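Local coordinates for ESAT-6-like protein SAG1039 (Streptococcus agalactiae serogroup V, PDB 3GWK) that forms a homodimeric four-helix bundle of the WXG100 family and is probably a small substrate or effector of a type VII-like (ESX) secretion system, at the interface of chains A and B. Numbering follows the deposited sequence. Chains: chain A/B, Putative uncharacterized protein SAG1039.

The interface of chains A and B. Residues chain A 34, 37-38, 41, 50, 53, 57; chain B 20, 67, 70-71, 74.
B:Tyr20 drives its ring between groups of both chains: A:Leu34 CD2 sits over the centre of one face, 3.9 Å from the ring centroid, while B:Ile74 CG2 of its own chain covers the opposite face. Clamped in this way, the phenol points its hydroxyl at helix 10-44 of chain A, where A:Gln38 NE2 donates a hydrogen bond of 2.7 Å to B:Tyr20 OH. The bond is nearly straight (166° at H) and lies in the amide plane, which stands 77° from the phenol ring. A:Gln38 reaches it by a chain bent at chi2 (-73°), whose CG rests on the face of A:Phe57, an intrachain contact that may help position the donor. Alongside, B:Ile74 CG1 rides over the A:Phe53 face, offset toward the rim, and B:Leu70 splits its branches, CD1 lying 3.6 Å from A:Phe53 CD1 and CD2 meeting the A:Phe57 backbone. The A:Phe57 ring meets B:Phe67, CE2 to CE2 at 3.7 Å, and A:Leu34 CD1 touches B:Leu71 CD1. Packing is sparer around A:Phe50, CE2 4.2 Å from B:Ile74 CG2, which appears to act mainly as second-shell support for A:Phe53. A:Glu37 CB and A:Ile41 CD1 touch the phenol closely but hide little surface. A directional hydrogen bond within an apolar seam is likely to help fix the helix register; this patch and its twofold twin form part of the interface of the homodimeric four-helix bundle.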
loop_
_atom_site.group_PDB
_atom_site.type_symbol
_atom_site.label_atom_id
_atom_site.label_comp_id
_atom_site.label_asym_id
_atom_site.label_seq_id
_atom_site.Cartn_x
_atom_site.Cartn_y
_atom_site.Cartn_z
ATOM N N LEU A 34 1.312 5.969 -8.672
ATOM C CA LEU A 34 -0.007 6.597 -8.800
ATOM C C LEU A 34 0.001 8.099 -8.447
ATOM O O LEU A 34 -0.856 8.826 -8.937
ATOM C CB LEU A 34 -1.028 5.840 -7.977
ATOM C CG LEU A 34 -1.228 4.367 -8.487
ATOM C CD1 LEU A 34 -2.259 3.671 -7.689
ATOM C CD2 LEU A 34 -1.625 4.382 -9.995
ATOM N N GLU A 37 0.682 9.296 -11.769
ATOM C CA GLU A 37 -0.566 9.263 -12.607
ATOM C C GLU A 37 -1.538 10.375 -12.209
ATOM O O GLU A 37 -2.175 11.013 -13.069
ATOM C CB GLU A 37 -1.277 7.892 -12.467
ATOM C CG GLU A 37 -0.474 6.734 -13.099
ATOM C CD GLU A 37 -0.193 7.001 -14.583
ATOM O OE1 GLU A 37 -1.132 7.100 -15.398
ATOM O OE2 GLU A 37 0.998 7.070 -14.915
ATOM N N GLN A 38 -1.640 10.659 -10.930
ATOM C CA GLN A 38 -2.519 11.732 -10.487
ATOM C C GLN A 38 -2.113 13.068 -11.143
ATOM O O GLN A 38 -2.977 13.856 -11.541
ATOM C CB GLN A 38 -2.483 11.896 -8.949
ATOM C CG GLN A 38 -3.261 10.801 -8.178
ATOM C CD GLN A 38 -4.762 10.972 -8.318
ATOM O OE1 GLN A 38 -5.422 11.777 -7.590
ATOM N NE2 GLN A 38 -5.322 10.181 -9.149
ATOM N N ILE A 41 -3.001 13.171 -14.853
ATOM C CA ILE A 41 -4.421 13.417 -15.025
ATOM C C ILE A 41 -4.755 14.865 -14.755
ATOM O O ILE A 41 -5.519 15.515 -15.484
ATOM C CB ILE A 41 -5.239 12.477 -14.145
ATOM C CG1 ILE A 41 -5.200 11.043 -14.756
ATOM C CG2 ILE A 41 -6.737 12.925 -14.000
ATOM C CD1 ILE A 41 -5.533 9.919 -13.823
ATOM N N PHE A 50 -12.267 15.530 -11.703
ATOM C CA PHE A 50 -11.679 14.618 -10.708
ATOM C C PHE A 50 -11.235 15.349 -9.443
ATOM O O PHE A 50 -10.392 14.869 -8.714
ATOM C CB PHE A 50 -10.534 13.858 -11.318
ATOM C CG PHE A 50 -10.940 12.543 -11.964
ATOM C CD1 PHE A 50 -12.228 12.265 -12.351
ATOM C CD2 PHE A 50 -9.986 11.585 -12.196
ATOM C CE1 PHE A 50 -12.540 11.019 -12.983
ATOM C CE2 PHE A 50 -10.316 10.374 -12.783
ATOM C CZ PHE A 50 -11.569 10.096 -13.160
ATOM N N PHE A 53 -11.704 13.117 -6.199
ATOM C CA PHE A 53 -10.642 12.096 -6.137
ATOM C C PHE A 53 -9.261 12.720 -5.832
ATOM O O PHE A 53 -8.476 12.087 -5.105
ATOM C CB PHE A 53 -10.555 11.386 -7.495
ATOM C CG PHE A 53 -11.705 10.412 -7.797
ATOM C CD1 PHE A 53 -12.447 9.822 -6.793
ATOM C CD2 PHE A 53 -12.013 10.114 -9.101
ATOM C CE1 PHE A 53 -13.464 8.884 -7.093
ATOM C CE2 PHE A 53 -13.017 9.180 -9.391
ATOM C CZ PHE A 53 -13.734 8.602 -8.407
ATOM N N PHE A 57 -7.266 11.495 -2.621
ATOM C CA PHE A 57 -5.968 10.890 -2.806
ATOM C C PHE A 57 -4.973 11.661 -1.915
ATOM O O PHE A 57 -4.148 11.095 -1.219
ATOM C CB PHE A 57 -5.595 10.934 -4.273
ATOM C CG PHE A 57 -4.327 10.190 -4.596
ATOM C CD1 PHE A 57 -3.085 10.734 -4.298
ATOM C CD2 PHE A 57 -4.376 8.919 -5.142
ATOM C CE1 PHE A 57 -1.947 10.005 -4.625
ATOM C CE2 PHE A 57 -3.236 8.189 -5.418
ATOM C CZ PHE A 57 -2.022 8.728 -5.184
ATOM N N TYR B 20 -4.152 2.023 -11.763
ATOM C CA TYR B 20 -4.943 2.207 -10.543
ATOM C C TYR B 20 -5.492 0.902 -9.997
ATOM O O TYR B 20 -5.399 0.607 -8.800
ATOM C CB TYR B 20 -6.082 3.230 -10.719
ATOM C CG TYR B 20 -5.551 4.664 -10.749
ATOM C CD1 TYR B 20 -5.469 5.416 -9.583
ATOM C CD2 TYR B 20 -5.155 5.240 -11.955
ATOM C CE1 TYR B 20 -4.957 6.709 -9.664
ATOM C CE2 TYR B 20 -4.675 6.544 -12.000
ATOM C CZ TYR B 20 -4.600 7.273 -10.841
ATOM O OH TYR B 20 -4.132 8.576 -10.894
ATOM N N PHE B 67 -7.975 3.654 0.785
ATOM C CA PHE B 67 -7.125 3.964 -0.323
ATOM C C PHE B 67 -7.320 2.976 -1.457
ATOM O O PHE B 67 -7.453 3.350 -2.611
ATOM C CB PHE B 67 -5.687 4.059 0.123
ATOM C CG PHE B 67 -4.709 4.515 -0.913
ATOM C CD1 PHE B 67 -3.752 3.664 -1.445
ATOM C CD2 PHE B 67 -4.692 5.845 -1.358
ATOM C CE1 PHE B 67 -2.821 4.118 -2.342
ATOM C CE2 PHE B 67 -3.764 6.270 -2.271
ATOM C CZ PHE B 67 -2.812 5.403 -2.748
ATOM N N LEU B 70 -10.507 3.761 -3.189
ATOM C CA LEU B 70 -10.369 4.981 -3.994
ATOM C C LEU B 70 -9.724 4.658 -5.327
ATOM O O LEU B 70 -10.138 5.122 -6.370
ATOM C CB LEU B 70 -9.578 6.067 -3.222
ATOM C CG LEU B 70 -9.145 7.263 -4.060
ATOM C CD1 LEU B 70 -10.400 8.088 -4.411
ATOM C CD2 LEU B 70 -8.187 8.086 -3.268
ATOM N N LEU B 71 -8.665 3.858 -5.290
ATOM C CA LEU B 71 -7.943 3.516 -6.510
ATOM C C LEU B 71 -8.876 2.756 -7.483
ATOM O O LEU B 71 -8.881 3.009 -8.720
ATOM C CB LEU B 71 -6.718 2.690 -6.206
ATOM C CG LEU B 71 -5.635 3.364 -5.384
ATOM C CD1 LEU B 71 -4.461 2.419 -5.218
ATOM C CD2 LEU B 71 -5.307 4.793 -5.650
ATOM N N ILE B 74 -11.292 5.322 -9.027
ATOM C CA ILE B 74 -10.651 6.102 -10.056
ATOM C C ILE B 74 -10.574 5.268 -11.329
ATOM O O ILE B 74 -10.903 5.768 -12.398
ATOM C CB ILE B 74 -9.251 6.596 -9.611
ATOM C CG1 ILE B 74 -9.401 7.609 -8.465
ATOM C CG2 ILE B 74 -8.473 7.167 -10.774
ATOM C CD1 ILE B 74 -8.071 7.892 -7.738
#